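PDB 4LQ8: Sca-family protein from Rickettsia rickettsii, which is of uncertain function but, as a rickettsial surface cell antigen, probably takes part in cell adhesion; this is its N-terminal head domain. Local coordinates for residues Ala30-Ile35 and Ser240-Lys245; Ser220-Asp225 and Thr303-Arg308. All blocks are in the same frame, centred on the assembly; numbering follows the deposited sequence. Where two conformers were deposited one is given.

Contact 1 of 2, residues Ala30-Ile35 and Ser240-Lys245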
ATOM      1  N   ALA A  30      -9.035   0.171  14.857  1.00 42.29           N
ATOM      2  CA  ALA A  30      -8.907   0.924  13.606  1.00 39.29           C
ATOM      3  C   ALA A  30     -10.027   0.592  12.641  1.00 39.59           C
ATOM      4  O   ALA A  30     -10.681  -0.439  12.778  1.00 41.06           O
ATOM      5  CB  ALA A  30      -7.569   0.647  12.964  1.00 38.72           C
ATOM      6  N   ASP A  31     -10.267   1.465  11.673  1.00 33.16           N
ATOM      7  CA  ASP A  31     -11.338   1.258  10.711  1.00 32.80           C
ATOM      8  C   ASP A  31     -10.917   1.602   9.303  1.00 32.11           C
ATOM      9  O   ASP A  31      -9.896   2.251   9.115  1.00 29.69           O
ATOM     10  CB  ASP A  31     -12.544   2.125  11.103  1.00 37.18           C
ATOM     11  CG  ASP A  31     -13.892   1.515  10.790  1.00 63.62           C
ATOM     12  OD1 ASP A  31     -13.952   0.589   9.915  1.00 67.29           O
ATOM     13  OD2 ASP A  31     -14.895   1.960  11.397  1.00 74.43           O
ATOM     14  N   ASP A  32     -11.722   1.176   8.311  1.00 27.71           N
ATOM     15  CA  ASP A  32     -11.527   1.528   6.919  1.00 26.05           C
ATOM     16  C   ASP A  32     -12.016   2.958   6.790  1.00 30.75           C
ATOM     17  O   ASP A  32     -12.974   3.326   7.461  1.00 30.58           O
ATOM     18  CB  ASP A  32     -12.331   0.593   6.003  1.00 26.47           C
ATOM     19  CG  ASP A  32     -11.912  -0.867   6.060  1.00 30.77           C
ATOM     20  OD1 ASP A  32     -10.728  -1.139   6.353  1.00 29.10           O
ATOM     21  OD2 ASP A  32     -12.771  -1.736   5.837  1.00 30.83           O
ATOM     22  N   GLY A  33     -11.339   3.751   5.972  1.00 28.08           N
ATOM     23  CA  GLY A  33     -11.657   5.159   5.738  1.00 28.54           C
ATOM     24  C   GLY A  33     -11.769   5.511   4.262  1.00 31.73           C
ATOM     25  O   GLY A  33     -11.204   4.821   3.407  1.00 28.91           O
ATOM     26  N   PHE A  34     -12.530   6.575   3.954  1.00 29.29           N
ATOM     27  CA  PHE A  34     -12.725   7.016   2.571  1.00 29.50           C
ATOM     28  C   PHE A  34     -12.995   8.506   2.515  1.00 33.84           C
ATOM     29  O   PHE A  34     -13.534   9.077   3.459  1.00 33.70           O
ATOM     30  CB  PHE A  34     -13.885   6.252   1.904  1.00 31.61           C
ATOM     31  CG  PHE A  34     -15.266   6.794   2.220  1.00 34.47           C
ATOM     32  CD1 PHE A  34     -15.842   6.597   3.475  1.00 37.34           C
ATOM     33  CD2 PHE A  34     -15.982   7.514   1.270  1.00 37.81           C
ATOM     34  CE1 PHE A  34     -17.097   7.135   3.780  1.00 39.77           C
ATOM     35  CE2 PHE A  34     -17.243   8.037   1.568  1.00 41.79           C
ATOM     36  CZ  PHE A  34     -17.786   7.856   2.828  1.00 40.31           C
ATOM     37  N   ILE A  35     -12.642   9.112   1.380  1.00 31.74           N
ATOM     38  CA  ILE A  35     -12.887  10.493   1.006  1.00 32.27           C
ATOM     39  C   ILE A  35     -13.478  10.459  -0.392  1.00 40.21           C
ATOM     40  O   ILE A  35     -12.984   9.719  -1.243  1.00 38.79           O
ATOM     41  CB  ILE A  35     -11.603  11.361   1.004  1.00 34.40           C
ATOM     42  CG1 ILE A  35     -11.104  11.599   2.419  1.00 34.80           C
ATOM     43  CG2 ILE A  35     -11.851  12.714   0.258  1.00 36.23           C
ATOM     44  CD1 ILE A  35      -9.910  12.519   2.539  1.00 38.90           C
ATOM     45  N   SER A 240      -8.736   3.948   2.295  0.63 23.91           N
ATOM     46  CA  SER A 240      -7.771   3.470   3.295  0.63 22.70           C
ATOM     47  C   SER A 240      -8.352   2.225   3.922  0.63 24.80           C
ATOM     48  O   SER A 240      -9.272   2.327   4.716  0.63 25.27           O
ATOM     49  CB  SER A 240      -7.504   4.531   4.362  0.63 24.31           C
ATOM     50  OG  SER A 240      -6.782   5.636   3.845  0.63 31.98           O
ATOM     51  N   MET A 241      -7.843   1.051   3.536  1.00 21.62           N
ATOM     52  CA  MET A 241      -8.317  -0.243   4.014  1.00 21.52           C
ATOM     53  C   MET A 241      -7.332  -0.830   5.004  1.00 24.57           C
ATOM     54  O   MET A 241      -6.171  -1.072   4.674  1.00 22.79           O
ATOM     55  CB  MET A 241      -8.613  -1.193   2.820  1.00 23.45           C
ATOM     56  CG  MET A 241      -9.619  -0.602   1.802  1.00 26.79           C
ATOM     57  SD  MET A 241     -11.274  -0.249   2.490  1.00 30.99           S
ATOM     58  CE  MET A 241     -12.107   0.352   1.040  1.00 28.63           C
ATOM     59  N   VAL A 242      -7.791  -1.008   6.240  1.00 22.64           N
ATOM     60  CA  VAL A 242      -6.948  -1.489   7.331  1.00 22.66           C
ATOM     61  C   VAL A 242      -6.494  -2.962   7.117  1.00 26.08           C
ATOM     62  O   VAL A 242      -7.222  -3.792   6.551  1.00 25.72           O
ATOM     63  CB  VAL A 242      -7.623  -1.243   8.718  1.00 26.38           C
ATOM     64  CG1 VAL A 242      -8.784  -2.224   8.975  1.00 26.19           C
ATOM     65  CG2 VAL A 242      -6.596  -1.290   9.854  1.00 25.71           C
ATOM     66  N   ALA A 243      -5.279  -3.251   7.575  1.00 22.27           N
ATOM     67  CA  ALA A 243      -4.692  -4.588   7.570  1.00 23.23           C
ATOM     68  C   ALA A 243      -5.487  -5.435   8.565  1.00 28.46           C
ATOM     69  O   ALA A 243      -6.003  -4.891   9.543  1.00 28.93           O
ATOM     70  CB  ALA A 243      -3.244  -4.498   8.027  1.00 24.04           C
ATOM     71  N   LEU A 244      -5.622  -6.738   8.316  1.00 23.60           N
ATOM     72  CA  LEU A 244      -6.341  -7.600   9.254  1.00 23.64           C
ATOM     73  C   LEU A 244      -5.351  -8.525   9.916  1.00 28.60           C
ATOM     74  O   LEU A 244      -4.405  -8.979   9.262  1.00 27.81           O
ATOM     75  CB  LEU A 244      -7.417  -8.454   8.548  1.00 23.80           C
ATOM     76  CG  LEU A 244      -8.655  -7.743   8.009  1.00 28.21           C
ATOM     77  CD1 LEU A 244      -9.621  -8.749   7.412  1.00 29.51           C
ATOM     78  CD2 LEU A 244      -9.375  -6.927   9.093  1.00 27.34           C
ATOM     79  N   LYS A 245      -5.613  -8.884  11.179  1.00 24.93           N
ATOM     80  CA  LYS A 245      -4.804  -9.854  11.917  1.00 25.23           C
ATOM     81  C   LYS A 245      -5.020 -11.257  11.322  1.00 27.69           C
ATOM     82  O   LYS A 245      -5.945 -11.435  10.521  1.00 26.09           O
ATOM     83  CB  LYS A 245      -5.172  -9.831  13.413  1.00 27.68           C
ATOM     84  CG  LYS A 245      -4.906  -8.472  14.080  1.00 32.28           C
ATOM     85  CD  LYS A 245      -4.855  -8.576  15.593  1.00 40.12           C
ATOM     86  CE  LYS A 245      -6.203  -8.523  16.239  1.00 56.46           C
ATOM     87  NZ  LYS A 245      -6.127  -8.815  17.695  1.00 70.86           N
TER
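With CG beside its own backbone N and anti to the carbonyl carbon (chi1 -63°), Asp32 carries its carboxylate across to the strand that holds Met241 and Val242. Met241 starts with the same first torsion but bends again at chi2 (-61°), which lays its thioether against the acid: SD is 3.7 Å from Asp32 CG, the two side chains crossing at about a right angle. Asp32 OD1 accepts the backbone N-H of Val242 at 2.9 Å, met nearly along the C-O axis of the acid. The side chain thus takes the amide two residues past Ser240, the next inward-pointing N-H of that strand, where a short acid is long enough to reach it. Its other oxygen, OD2, is held by Trp171 NE1 and by a salt bridge to Arg222, so the buried carboxylate is gripped at both ends and is probably kept ionised. Val242 turns CG2 anti to its backbone N, and this methyl rests on Ala30 CB at 3.8 Å; small apolar groups suit this buried spot, which Tyr258 also lines.

Gly33 and Ser240 form an antiparallel hydrogen-bonded pair. Gly33 N donates to Ser240 O at 2.8 Å in the carbonyl plane, almost straight (168°), whereas Ser240 N meets Gly33 O at 2.8 Å from above the carbonyl plane. Ser240 OG, small and polar, binds His153 NE2 on helix 135-155. The pairing continues toward Ile35 and His238, and the aspartate side chain extends it at the other end: a short antiparallel beta ladder within the mixed sheet of the head domain.

Contact 2 of 2, residues Ser220-Asp225 and Thr303-Arg308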
ATOM      1  N   SER A 220      -8.512 -16.406   8.372  1.00 28.75           N
ATOM      2  CA  SER A 220      -9.467 -15.568   7.643  1.00 27.67           C
ATOM      3  C   SER A 220      -8.748 -14.357   7.086  1.00 28.28           C
ATOM      4  O   SER A 220      -7.842 -13.827   7.729  1.00 27.37           O
ATOM      5  CB  SER A 220     -10.610 -15.120   8.560  1.00 31.53           C
ATOM      6  OG  SER A 220     -11.611 -14.420   7.849  1.00 38.88           O
ATOM      7  N   TYR A 221      -9.161 -13.912   5.892  1.00 23.22           N
ATOM      8  CA  TYR A 221      -8.614 -12.720   5.251  1.00 22.50           C
ATOM      9  C   TYR A 221      -9.683 -12.164   4.319  1.00 26.64           C
ATOM     10  O   TYR A 221     -10.692 -12.831   4.080  1.00 25.56           O
ATOM     11  CB  TYR A 221      -7.281 -13.007   4.489  1.00 23.13           C
ATOM     12  CG  TYR A 221      -7.429 -13.901   3.275  1.00 24.39           C
ATOM     13  CD1 TYR A 221      -7.711 -13.366   2.020  1.00 26.08           C
ATOM     14  CD2 TYR A 221      -7.285 -15.280   3.379  1.00 25.61           C
ATOM     15  CE1 TYR A 221      -7.836 -14.180   0.893  1.00 25.46           C
ATOM     16  CE2 TYR A 221      -7.404 -16.108   2.256  1.00 26.49           C
ATOM     17  CZ  TYR A 221      -7.661 -15.548   1.015  1.00 30.90           C
ATOM     18  OH  TYR A 221      -7.859 -16.351  -0.077  1.00 31.86           O
ATOM     19  N   ARG A 222      -9.476 -10.942   3.811  1.00 22.12           N
ATOM     20  CA  ARG A 222     -10.435 -10.364   2.878  1.00 22.26           C
ATOM     21  C   ARG A 222      -9.705  -9.828   1.660  1.00 26.79           C
ATOM     22  O   ARG A 222      -8.489  -9.570   1.694  1.00 26.23           O
ATOM     23  CB  ARG A 222     -11.276  -9.253   3.540  1.00 20.08           C
ATOM     24  CG  ARG A 222     -10.402  -8.023   3.879  1.00 25.74           C
ATOM     25  CD  ARG A 222     -11.196  -6.849   4.368  1.00 25.79           C
ATOM     26  NE  ARG A 222     -10.300  -5.780   4.822  1.00 22.92           N
ATOM     27  CZ  ARG A 222     -10.716  -4.561   5.114  1.00 35.03           C
ATOM     28  NH1 ARG A 222     -11.995  -4.235   4.960  1.00 25.21           N
ATOM     29  NH2 ARG A 222      -9.860  -3.651   5.552  1.00 20.19           N
ATOM     30  N   GLU A 223     -10.449  -9.641   0.594  1.00 24.91           N
ATOM     31  CA  GLU A 223      -9.906  -9.015  -0.603  1.00 25.77           C
ATOM     32  C   GLU A 223     -10.937  -8.048  -1.147  1.00 27.68           C
ATOM     33  O   GLU A 223     -12.124  -8.374  -1.210  1.00 26.99           O
ATOM     34  CB  GLU A 223      -9.458 -10.049  -1.658  1.00 27.20           C
ATOM     35  CG  GLU A 223     -10.556 -10.991  -2.108  1.00 33.33           C
ATOM     36  CD  GLU A 223     -10.059 -12.144  -2.953  1.00 52.82           C
ATOM     37  OE1 GLU A 223     -10.436 -12.218  -4.144  1.00 57.08           O
ATOM     38  OE2 GLU A 223      -9.254 -12.948  -2.436  1.00 46.63           O
ATOM     39  N   ILE A 224     -10.485  -6.856  -1.536  1.00 25.13           N
ATOM     40  CA  ILE A 224     -11.390  -5.862  -2.112  1.00 24.95           C
ATOM     41  C   ILE A 224     -11.128  -5.745  -3.607  1.00 29.96           C
ATOM     42  O   ILE A 224      -9.974  -5.692  -4.036  1.00 29.42           O
ATOM     43  CB  ILE A 224     -11.347  -4.520  -1.338  1.00 26.63           C
ATOM     44  CG1 ILE A 224     -11.894  -4.726   0.090  1.00 25.13           C
ATOM     45  CG2 ILE A 224     -12.118  -3.417  -2.096  1.00 27.55           C
ATOM     46  CD1 ILE A 224     -11.453  -3.694   1.110  1.00 23.30           C
ATOM     47  N   ASP A 225     -12.200  -5.743  -4.398  1.00 27.59           N
ATOM     48  CA  ASP A 225     -12.073  -5.647  -5.840  1.00 27.68           C
ATOM     49  C   ASP A 225     -11.911  -4.177  -6.277  1.00 29.91           C
ATOM     50  O   ASP A 225     -12.813  -3.593  -6.852  1.00 29.44           O
ATOM     51  CB  ASP A 225     -13.261  -6.346  -6.522  1.00 31.26           C
ATOM     52  CG  ASP A 225     -13.065  -6.637  -8.001  1.00 49.87           C
ATOM     53  OD1 ASP A 225     -11.899  -6.631  -8.462  1.00 51.38           O
ATOM     54  OD2 ASP A 225     -14.070  -6.916  -8.688  1.00 62.33           O
ATOM     55  N   THR A 303      -2.754  -9.391   6.937  1.00 20.77           N
ATOM     56  CA  THR A 303      -2.987  -9.484   5.504  1.00 19.88           C
ATOM     57  C   THR A 303      -3.548  -8.132   5.083  1.00 24.36           C
ATOM     58  O   THR A 303      -4.118  -7.415   5.915  1.00 23.47           O
ATOM     59  CB  THR A 303      -3.928 -10.635   5.141  1.00 21.46           C
ATOM     60  OG1 THR A 303      -5.200 -10.421   5.770  1.00 23.41           O
ATOM     61  CG2 THR A 303      -3.355 -12.005   5.518  1.00 16.16           C
ATOM     62  N   LEU A 304      -3.384  -7.781   3.803  1.00 21.88           N
ATOM     63  CA  LEU A 304      -3.972  -6.571   3.249  1.00 22.55           C
ATOM     64  C   LEU A 304      -5.093  -7.029   2.306  1.00 26.12           C
ATOM     65  O   LEU A 304      -5.088  -8.185   1.896  1.00 25.51           O
ATOM     66  CB  LEU A 304      -2.923  -5.674   2.549  1.00 22.53           C
ATOM     67  CG  LEU A 304      -1.736  -5.185   3.433  1.00 28.47           C
ATOM     68  CD1 LEU A 304      -0.830  -4.302   2.643  1.00 28.76           C
ATOM     69  CD2 LEU A 304      -2.222  -4.329   4.581  1.00 33.70           C
ATOM     70  N   ALA A 305      -6.048  -6.137   1.963  1.00 22.42           N
ATOM     71  CA  ALA A 305      -7.230  -6.484   1.161  1.00 22.78           C
ATOM     72  C   ALA A 305      -6.983  -6.473  -0.340  1.00 25.35           C
ATOM     73  O   ALA A 305      -7.854  -6.084  -1.106  1.00 25.39           O
ATOM     74  CB  ALA A 305      -8.381  -5.548   1.526  1.00 23.49           C
ATOM     75  N   VAL A 306      -5.798  -6.874  -0.757  1.00 22.33           N
ATOM     76  CA  VAL A 306      -5.421  -6.846  -2.173  1.00 22.37           C
ATOM     77  C   VAL A 306      -4.694  -8.142  -2.563  1.00 25.23           C
ATOM     78  O   VAL A 306      -3.810  -8.618  -1.835  1.00 24.55           O
ATOM     79  CB  VAL A 306      -4.619  -5.532  -2.496  1.00 25.58           C
ATOM     80  CG1 VAL A 306      -3.187  -5.534  -1.920  1.00 23.87           C
ATOM     81  CG2 VAL A 306      -4.625  -5.215  -3.988  1.00 25.58           C
ATOM     82  N   THR A 307      -5.091  -8.735  -3.668  1.00 22.67           N
ATOM     83  CA  THR A 307      -4.431  -9.960  -4.122  1.00 22.86           C
ATOM     84  C   THR A 307      -3.261  -9.548  -5.002  1.00 25.01           C
ATOM     85  O   THR A 307      -3.198  -8.402  -5.427  1.00 23.90           O
ATOM     86  CB  THR A 307      -5.393 -10.861  -4.913  1.00 25.91           C
ATOM     87  OG1 THR A 307      -5.811 -10.144  -6.069  1.00 23.68           O
ATOM     88  CG2 THR A 307      -6.591 -11.373  -4.080  1.00 18.87           C
ATOM     89  N   ARG A 308      -2.385 -10.496  -5.345  1.00 23.34           N
ATOM     90  CA  ARG A 308      -1.253 -10.229  -6.228  1.00 22.33           C
ATOM     91  C   ARG A 308      -1.677  -9.729  -7.617  1.00 24.75           C
ATOM     92  O   ARG A 308      -1.097  -8.769  -8.126  1.00 24.83           O
ATOM     93  CB  ARG A 308      -0.364 -11.459  -6.339  1.00 23.67           C
ATOM     94  CG  ARG A 308       1.069 -11.040  -6.548  1.00 37.33           C
ATOM     95  CD  ARG A 308       1.738 -11.722  -7.685  1.00 52.66           C
ATOM     96  NE  ARG A 308       3.178 -11.613  -7.476  1.00 65.99           N
ATOM     97  CZ  ARG A 308       4.072 -12.481  -7.925  1.00 69.97           C
ATOM     98  NH1 ARG A 308       3.686 -13.533  -8.632  1.00 44.44           N
ATOM     99  NH2 ARG A 308       5.361 -12.297  -7.682  1.00 64.90           N
TER
HETATM  100  O   HOH W   1      -5.846 -12.039   7.774  1.00 20.99           O
HETATM  101  O   HOH W   2      -7.101  -9.136   4.379  1.00 23.76           O
HETATM  102  O   HOH W   3      -7.972  -7.527  -4.356  1.00 24.65           O
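Thr303 reaches strand 215-224 mainly through water. Its OG1, set between the backbone N and the carbonyl carbon, donates to one water that bonds Ser220 O and accepts from a second that takes Arg222 N-H; a hydroxyl can do both, and it also lies 3.6 Å from Tyr221 CB. Leu304 points away, but its carbonyl takes a weak bond from the second water. At Ala305 the chain turns a corner and direct contacts join the water bridges. Ala305 O accepts Ile224 N at 2.8 Å along a nearly straight N-H (173°), though from above the carbonyl plane, and Ala305 CA sends a C-H toward Arg222 O at 3.4 Å. One backbone bond among bridging waters marks the meeting of two sheets, the six-stranded antiparallel one and the mixed one. A methyl fits the corner: Ala305 CB lies 3.6 Å from Ile224 CD1 and 3.8 Å from Arg222 NE, while Ile224 CD1 lies over one face of the guanidinium, near its rim, whose NH1 pairs with Glu198. Beyond Val306, Thr307 N reaches Ile224 O through a third water. Thr307 N-caps helix 308-320, its OG1 accepting Lys310 N, leaving the CG2 methyl to pack 3.5 Å from Glu223 OE2.

In the fold
From the N terminus, residues 30-35 enter strand 33-37, and contact 1 closes a very long loop, 204 residues that include the helical part from 64 to 155, the strands through 215-224 and the start of 236-245. Contact 2 opens inside that loop at 220-225 and closes beyond it at 303-308, after 77 residues without helix, so the two cross. Strand 215-224 is followed directly by 236-245, which neighbours 300-304 in the mixed sheet. Arg222 is the shared joint: besides its link to Asp32, its NH2 probably bonds Val242 O. Of the apolar contacts between the two, Met241 against Ile224 spans the two sheets, whereas Ala243 against Leu304 lies within the mixed one.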